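Local coordinates for protein alpha-galactosidase (Lactobacillus brevis, PDB 3MI6) that probably hydrolyses terminal, non-reducing alpha-D-galactose residues in alpha-D-galactosides such as galactose oligosaccharides and galactomannans, as a member of glycosyl hydrolase family 36, at residues Asp84-Asn96 with Lys173-Asp185. Residues are numbered along the deposited sequence; the frame is centred on the assembly and turned at random.
Sequences DFRQPAFQVTQAN and KLVLNRALSSQLD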
ATOM      1  N   ASP D  84      10.613  10.886 -32.489  1.00 46.47           N
ATOM      2  CA  ASP D  84      10.662  10.282 -31.175  1.00 43.60           C
ATOM      3  C   ASP D  84      11.179  11.313 -30.198  1.00 44.96           C
ATOM      4  O   ASP D  84      12.228  11.933 -30.425  1.00 47.71           O
ATOM      5  CB  ASP D  84      11.601   9.078 -31.179  1.00 45.31           C
ATOM      6  CG  ASP D  84      11.338   8.136 -30.028  1.00 45.02           C
ATOM      7  OD1 ASP D  84      10.526   8.500 -29.149  1.00 46.85           O
ATOM      8  OD2 ASP D  84      11.928   7.034 -30.004  1.00 44.24           O
ATOM      9  N   PHE D  85      10.450  11.504 -29.105  1.00 43.90           N
ATOM     10  CA  PHE D  85      10.867  12.471 -28.095  1.00 42.66           C
ATOM     11  C   PHE D  85      11.300  11.832 -26.771  1.00 41.58           C
ATOM     12  O   PHE D  85      11.709  12.521 -25.840  1.00 40.79           O
ATOM     13  CB  PHE D  85       9.802  13.545 -27.907  1.00 40.55           C
ATOM     14  CG  PHE D  85       9.669  14.455 -29.087  1.00 45.02           C
ATOM     15  CD1 PHE D  85      10.620  15.450 -29.323  1.00 43.30           C
ATOM     16  CD2 PHE D  85       8.614  14.307 -29.982  1.00 47.09           C
ATOM     17  CE1 PHE D  85      10.518  16.295 -30.418  1.00 43.96           C
ATOM     18  CE2 PHE D  85       8.502  15.156 -31.086  1.00 48.67           C
ATOM     19  CZ  PHE D  85       9.460  16.150 -31.301  1.00 46.18           C
ATOM     20  N   ARG D  86      11.239  10.508 -26.710  1.00 40.35           N
ATOM     21  CA  ARG D  86      11.798   9.788 -25.586  1.00 40.61           C
ATOM     22  C   ARG D  86      13.306   9.952 -25.571  1.00 40.45           C
ATOM     23  O   ARG D  86      13.877  10.560 -26.468  1.00 41.57           O
ATOM     24  CB  ARG D  86      11.424   8.323 -25.671  1.00 39.08           C
ATOM     25  CG  ARG D  86       9.971   8.098 -25.439  1.00 37.00           C
ATOM     26  CD  ARG D  86       9.611   6.671 -25.745  1.00 38.97           C
ATOM     27  NE  ARG D  86       9.470   6.468 -27.175  1.00 39.25           N
ATOM     28  CZ  ARG D  86       9.173   5.305 -27.742  1.00 42.38           C
ATOM     29  NH1 ARG D  86       8.987   4.219 -26.997  1.00 42.42           N
ATOM     30  NH2 ARG D  86       9.063   5.231 -29.062  1.00 44.50           N
ATOM     31  N   GLN D  87      13.949   9.428 -24.540  1.00 39.43           N
ATOM     32  CA  GLN D  87      15.390   9.537 -24.444  1.00 41.19           C
ATOM     33  C   GLN D  87      16.016   8.677 -25.519  1.00 37.82           C
ATOM     34  O   GLN D  87      15.484   7.635 -25.848  1.00 40.14           O
ATOM     35  CB  GLN D  87      15.869   9.127 -23.051  1.00 43.75           C
ATOM     36  CG  GLN D  87      15.657  10.215 -22.007  1.00 46.28           C
ATOM     37  CD  GLN D  87      16.338  11.546 -22.378  1.00 49.80           C
ATOM     38  OE1 GLN D  87      17.551  11.729 -22.180  1.00 48.63           O
ATOM     39  NE2 GLN D  87      15.550  12.482 -22.911  1.00 50.45           N
ATOM     40  N   PRO D  88      17.128   9.130 -26.102  1.00 39.05           N
ATOM     41  CA  PRO D  88      17.766   8.356 -27.170  1.00 37.93           C
ATOM     42  C   PRO D  88      18.835   7.425 -26.646  1.00 36.02           C
ATOM     43  O   PRO D  88      19.337   7.623 -25.548  1.00 39.09           O
ATOM     44  CB  PRO D  88      18.412   9.435 -28.036  1.00 38.24           C
ATOM     45  CG  PRO D  88      18.738  10.505 -27.089  1.00 40.12           C
ATOM     46  CD  PRO D  88      17.656  10.502 -26.030  1.00 41.51           C
ATOM     47  N   ALA D  89      19.173   6.416 -27.431  1.00 34.52           N
ATOM     48  CA  ALA D  89      20.270   5.527 -27.091  1.00 34.37           C
ATOM     49  C   ALA D  89      21.592   6.177 -27.417  1.00 35.78           C
ATOM     50  O   ALA D  89      22.607   5.860 -26.804  1.00 38.85           O
ATOM     51  CB  ALA D  89      20.163   4.238 -27.861  1.00 34.46           C
ATOM     52  N   PHE D  90      21.602   7.065 -28.404  1.00 37.00           N
ATOM     53  CA  PHE D  90      22.854   7.683 -28.824  1.00 36.22           C
ATOM     54  C   PHE D  90      22.557   9.052 -29.411  1.00 37.32           C
ATOM     55  O   PHE D  90      21.392   9.379 -29.635  1.00 37.26           O
ATOM     56  CB  PHE D  90      23.527   6.809 -29.880  1.00 35.14           C
ATOM     57  CG  PHE D  90      22.867   6.896 -31.219  1.00 36.24           C
ATOM     58  CD1 PHE D  90      21.778   6.102 -31.518  1.00 34.57           C
ATOM     59  CD2 PHE D  90      23.313   7.802 -32.165  1.00 36.70           C
ATOM     60  CE1 PHE D  90      21.156   6.185 -32.732  1.00 36.03           C
ATOM     61  CE2 PHE D  90      22.695   7.894 -33.387  1.00 40.40           C
ATOM     62  CZ  PHE D  90      21.608   7.076 -33.672  1.00 40.51           C
ATOM     63  N   GLN D  91      23.606   9.845 -29.658  1.00 38.07           N
ATOM     64  CA  GLN D  91      23.490  11.122 -30.376  1.00 36.10           C
ATOM     65  C   GLN D  91      24.847  11.487 -30.995  1.00 37.21           C
ATOM     66  O   GLN D  91      25.890  11.247 -30.378  1.00 37.43           O
ATOM     67  CB  GLN D  91      22.991  12.236 -29.439  1.00 35.40           C
ATOM     68  CG  GLN D  91      22.579  13.519 -30.142  1.00 34.60           C
ATOM     69  CD  GLN D  91      22.192  14.644 -29.181  1.00 36.27           C
ATOM     70  OE1 GLN D  91      22.985  15.072 -28.333  1.00 37.72           O
ATOM     71  NE2 GLN D  91      20.979  15.146 -29.333  1.00 37.82           N
ATOM     72  N   VAL D  92      24.830  12.052 -32.208  1.00 37.60           N
ATOM     73  CA  VAL D  92      26.052  12.433 -32.919  1.00 36.74           C
ATOM     74  C   VAL D  92      26.007  13.862 -33.455  1.00 38.70           C
ATOM     75  O   VAL D  92      25.097  14.222 -34.192  1.00 42.12           O
ATOM     76  CB  VAL D  92      26.324  11.532 -34.139  1.00 40.34           C
ATOM     77  CG1 VAL D  92      27.795  11.639 -34.561  1.00 38.00           C
ATOM     78  CG2 VAL D  92      25.948  10.102 -33.859  1.00 37.39           C
ATOM     79  N   THR D  93      27.015  14.657 -33.105  1.00 37.37           N
ATOM     80  CA  THR D  93      27.126  16.036 -33.554  1.00 39.78           C
ATOM     81  C   THR D  93      28.073  16.123 -34.747  1.00 42.92           C
ATOM     82  O   THR D  93      29.187  15.581 -34.709  1.00 43.18           O
ATOM     83  CB  THR D  93      27.687  16.960 -32.431  1.00 42.49           C
ATOM     84  OG1 THR D  93      26.966  16.753 -31.210  1.00 41.62           O
ATOM     85  CG2 THR D  93      27.584  18.444 -32.823  1.00 39.98           C
ATOM     86  N   GLN D  94      27.645  16.817 -35.799  1.00 43.41           N
ATOM     87  CA  GLN D  94      28.503  17.016 -36.961  1.00 42.85           C
ATOM     88  C   GLN D  94      29.413  18.224 -36.804  1.00 45.37           C
ATOM     89  O   GLN D  94      29.372  18.920 -35.789  1.00 42.25           O
ATOM     90  CB  GLN D  94      27.670  17.166 -38.223  1.00 44.36           C
ATOM     91  CG  GLN D  94      26.815  15.951 -38.550  1.00 48.28           C
ATOM     92  CD  GLN D  94      25.783  16.245 -39.619  1.00 46.68           C
ATOM     93  OE1 GLN D  94      26.105  16.842 -40.645  1.00 48.21           O
ATOM     94  NE2 GLN D  94      24.530  15.833 -39.382  1.00 44.25           N
ATOM     95  N   ALA D  95      30.250  18.451 -37.816  1.00 51.87           N
ATOM     96  CA  ALA D  95      31.110  19.632 -37.869  1.00 45.84           C
ATOM     97  C   ALA D  95      30.267  20.903 -37.883  1.00 44.43           C
ATOM     98  O   ALA D  95      30.708  21.948 -37.413  1.00 46.94           O
ATOM     99  CB  ALA D  95      32.009  19.574 -39.081  1.00 39.20           C
ATOM    100  N   ASN D  96      29.041  20.796 -38.386  1.00 41.46           N
ATOM    101  CA  ASN D  96      28.169  21.953 -38.554  1.00 44.63           C
ATOM    102  C   ASN D  96      27.220  22.207 -37.398  1.00 48.04           C
ATOM    103  O   ASN D  96      26.515  23.218 -37.387  1.00 48.00           O
ATOM    104  CB  ASN D  96      27.353  21.849 -39.852  1.00 48.56           C
ATOM    105  CG  ASN D  96      26.254  20.790 -39.783  1.00 50.17           C
ATOM    106  OD1 ASN D  96      26.239  19.940 -38.890  1.00 50.23           O
ATOM    107  ND2 ASN D  96      25.334  20.836 -40.738  1.00 49.24           N
ATOM    108  N   LYS D 173      35.007  14.993 -39.100  1.00 58.79           N
ATOM    109  CA  LYS D 173      34.976  14.622 -37.687  1.00 59.61           C
ATOM    110  C   LYS D 173      33.537  14.443 -37.217  1.00 56.44           C
ATOM    111  O   LYS D 173      32.651  15.217 -37.606  1.00 57.34           O
ATOM    112  CB  LYS D 173      35.658  15.689 -36.829  1.00 65.96           C
ATOM    113  CG  LYS D 173      37.095  15.999 -37.223  1.00 73.74           C
ATOM    114  CD  LYS D 173      37.682  17.080 -36.325  1.00 81.06           C
ATOM    115  CE  LYS D 173      36.832  18.349 -36.349  1.00 88.38           C
ATOM    116  NZ  LYS D 173      37.405  19.440 -35.500  1.00 95.22           N
ATOM    117  N   LEU D 174      33.307  13.413 -36.402  1.00 48.74           N
ATOM    118  CA  LEU D 174      32.009  13.193 -35.759  1.00 45.85           C
ATOM    119  C   LEU D 174      32.179  13.107 -34.240  1.00 45.01           C
ATOM    120  O   LEU D 174      33.182  12.576 -33.758  1.00 44.01           O
ATOM    121  CB  LEU D 174      31.351  11.920 -36.278  1.00 42.56           C
ATOM    122  CG  LEU D 174      30.866  11.859 -37.726  1.00 44.40           C
ATOM    123  CD1 LEU D 174      30.502  10.432 -38.047  1.00 39.91           C
ATOM    124  CD2 LEU D 174      29.686  12.803 -37.987  1.00 40.84           C
ATOM    125  N   VAL D 175      31.218  13.638 -33.484  1.00 39.98           N
ATOM    126  CA  VAL D 175      31.296  13.548 -32.026  1.00 42.02           C
ATOM    127  C   VAL D 175      30.173  12.685 -31.454  1.00 41.38           C
ATOM    128  O   VAL D 175      29.018  12.861 -31.828  1.00 41.75           O
ATOM    129  CB  VAL D 175      31.274  14.939 -31.361  1.00 43.53           C
ATOM    130  CG1 VAL D 175      31.481  14.800 -29.865  1.00 38.35           C
ATOM    131  CG2 VAL D 175      32.359  15.818 -31.960  1.00 40.20           C
ATOM    132  N   LEU D 176      30.515  11.733 -30.582  1.00 40.01           N
ATOM    133  CA  LEU D 176      29.494  10.950 -29.884  1.00 38.75           C
ATOM    134  C   LEU D 176      29.168  11.607 -28.559  1.00 39.42           C
ATOM    135  O   LEU D 176      30.002  11.585 -27.642  1.00 38.86           O
ATOM    136  CB  LEU D 176      29.981   9.544 -29.587  1.00 35.88           C
ATOM    137  CG  LEU D 176      30.258   8.623 -30.754  1.00 37.41           C
ATOM    138  CD1 LEU D 176      30.655   7.295 -30.197  1.00 37.74           C
ATOM    139  CD2 LEU D 176      29.028   8.492 -31.607  1.00 39.82           C
ATOM    140  N   ASN D 177      27.968  12.176 -28.446  1.00 34.66           N
ATOM    141  CA  ASN D 177      27.559  12.793 -27.186  1.00 37.81           C
ATOM    142  C   ASN D 177      26.966  11.775 -26.212  1.00 35.73           C
ATOM    143  O   ASN D 177      26.971  11.963 -24.996  1.00 34.09           O
ATOM    144  CB  ASN D 177      26.538  13.903 -27.428  1.00 39.24           C
ATOM    145  CG  ASN D 177      26.954  14.851 -28.523  1.00 36.92           C
ATOM    146  OD1 ASN D 177      27.764  15.748 -28.308  1.00 38.01           O
ATOM    147  ND2 ASN D 177      26.381  14.672 -29.701  1.00 35.09           N
ATOM    148  N   ARG D 178      26.460  10.691 -26.779  1.00 35.79           N
ATOM    149  CA  ARG D 178      25.754   9.673 -26.036  1.00 34.71           C
ATOM    150  C   ARG D 178      25.912   8.345 -26.767  1.00 35.80           C
ATOM    151  O   ARG D 178      25.553   8.232 -27.939  1.00 35.92           O
ATOM    152  CB  ARG D 178      24.276  10.057 -25.940  1.00 33.14           C
ATOM    153  CG  ARG D 178      23.367   9.009 -25.363  1.00 34.03           C
ATOM    154  CD  ARG D 178      21.950   9.555 -25.322  1.00 38.13           C
ATOM    155  NE  ARG D 178      21.880  10.717 -24.450  1.00 42.22           N
ATOM    156  CZ  ARG D 178      21.083  10.805 -23.391  1.00 44.41           C
ATOM    157  NH1 ARG D 178      20.256   9.802 -23.090  1.00 39.20           N
ATOM    158  NH2 ARG D 178      21.113  11.900 -22.637  1.00 45.91           N
ATOM    159  N   ALA D 179      26.457   7.347 -26.078  1.00 34.14           N
ATOM    160  CA  ALA D 179      26.671   6.035 -26.672  1.00 30.96           C
ATOM    161  C   ALA D 179      26.264   4.942 -25.697  1.00 32.73           C
ATOM    162  O   ALA D 179      27.118   4.226 -25.172  1.00 29.81           O
ATOM    163  CB  ALA D 179      28.111   5.869 -27.055  1.00 28.49           C
ATOM    164  N   LEU D 180      24.960   4.812 -25.448  1.00 32.56           N
ATOM    165  CA  LEU D 180      24.479   3.767 -24.549  1.00 30.33           C
ATOM    166  C   LEU D 180      24.799   2.380 -25.087  1.00 31.63           C
ATOM    167  O   LEU D 180      25.101   2.218 -26.262  1.00 30.60           O
ATOM    168  CB  LEU D 180      22.986   3.898 -24.293  1.00 30.44           C
ATOM    169  CG  LEU D 180      22.507   4.779 -23.132  1.00 31.16           C
ATOM    170  CD1 LEU D 180      23.649   5.321 -22.328  1.00 30.72           C
ATOM    171  CD2 LEU D 180      21.590   5.900 -23.617  1.00 33.98           C
ATOM    172  N   SER D 181      24.727   1.381 -24.217  1.00 31.98           N
ATOM    173  CA  SER D 181      25.084   0.025 -24.595  1.00 29.05           C
ATOM    174  C   SER D 181      23.892  -0.811 -24.981  1.00 31.77           C
ATOM    175  O   SER D 181      24.029  -1.768 -25.733  1.00 35.87           O
ATOM    176  CB  SER D 181      25.809  -0.668 -23.458  1.00 28.10           C
ATOM    177  OG  SER D 181      27.004   0.019 -23.190  1.00 32.73           O
ATOM    178  N   SER D 182      22.726  -0.469 -24.455  1.00 30.50           N
ATOM    179  CA  SER D 182      21.533  -1.249 -24.716  1.00 28.86           C
ATOM    180  C   SER D 182      20.290  -0.410 -24.541  1.00 31.61           C
ATOM    181  O   SER D 182      20.196   0.398 -23.610  1.00 32.11           O
ATOM    182  CB  SER D 182      21.462  -2.444 -23.774  1.00 30.81           C
ATOM    183  OG  SER D 182      20.160  -3.006 -23.797  1.00 34.36           O
ATOM    184  N   GLN D 183      19.339  -0.593 -25.448  1.00 30.68           N
ATOM    185  CA  GLN D 183      18.022  -0.008 -25.289  1.00 30.57           C
ATOM    186  C   GLN D 183      17.024  -1.127 -25.369  1.00 31.63           C
ATOM    187  O   GLN D 183      17.176  -2.024 -26.193  1.00 32.54           O
ATOM    188  CB  GLN D 183      17.742   0.991 -26.393  1.00 30.22           C
ATOM    189  CG  GLN D 183      16.294   1.327 -26.534  1.00 32.05           C
ATOM    190  CD  GLN D 183      16.100   2.491 -27.464  1.00 36.05           C
ATOM    191  OE1 GLN D 183      16.929   3.389 -27.501  1.00 36.49           O
ATOM    192  NE2 GLN D 183      15.004   2.491 -28.215  1.00 35.14           N
ATOM    193  N   LEU D 184      16.022  -1.098 -24.497  1.00 30.71           N
ATOM    194  CA  LEU D 184      14.921  -2.050 -24.562  1.00 29.10           C
ATOM    195  C   LEU D 184      13.606  -1.330 -24.425  1.00 30.58           C
ATOM    196  O   LEU D 184      13.346  -0.686 -23.415  1.00 32.25           O
ATOM    197  CB  LEU D 184      15.020  -3.133 -23.484  1.00 27.20           C
ATOM    198  CG  LEU D 184      13.753  -4.007 -23.457  1.00 33.73           C
ATOM    199  CD1 LEU D 184      13.473  -4.636 -24.850  1.00 30.47           C
ATOM    200  CD2 LEU D 184      13.739  -5.079 -22.338  1.00 29.88           C
ATOM    201  N   ASP D 185      12.767  -1.444 -25.441  1.00 30.81           N
ATOM    202  CA  ASP D 185      11.424  -0.914 -25.338  1.00 31.58           C
ATOM    203  C   ASP D 185      10.440  -2.045 -25.069  1.00 33.98           C
ATOM    204  O   ASP D 185      10.442  -3.057 -25.775  1.00 35.03           O
ATOM    205  CB  ASP D 185      11.038  -0.156 -26.608  1.00 34.27           C
ATOM    206  CG  ASP D 185      11.770   1.175 -26.750  1.00 38.26           C
ATOM    207  OD1 ASP D 185      12.281   1.706 -25.732  1.00 39.72           O
ATOM    208  OD2 ASP D 185      11.818   1.702 -27.884  1.00 38.34           O
TER
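T93 and V175 form an antiparallel hydrogen-bonded pair (T93 N to V175 O 3.0 Å, V175 N to T93 O 3.1 Å) in strands 90-93 and 174-176, whose N-to-C directions lie 150° apart, close to antiparallel. Between Q91 and V92 the register slips by one, a beta bulge where N177 N reaches Q91 O (3.0 Å). N177 suits this place because its amide gives ND2 to T93 OG1, near the amide plane; T93 holds OG1 beside its backbone N (chi1 -50°). On the other face branched V92 packs CG1 on L174 CB (4.0 Å) and CG2 on L176 CD2, aliphatic groups fit for the buried side. R178 is long enough to run back past A89, its CD resting on P88 CG (3.8 Å) and NH1 giving a weak bond to P88 O; NH2 makes a long, weak ion pair with D279 of the second subunit. A leucine here would probably leave P88 O and the neighbour's D279 without these partners. R86 NH1 and D185 OD2 attract through charge alone in a long salt bridge (3.9 Å), A75 N also giving to OD2 and R271 joining the network. This joins strand 90-93 to strand 174-186 in an antiparallel sheet of the family 36 N-terminal domain.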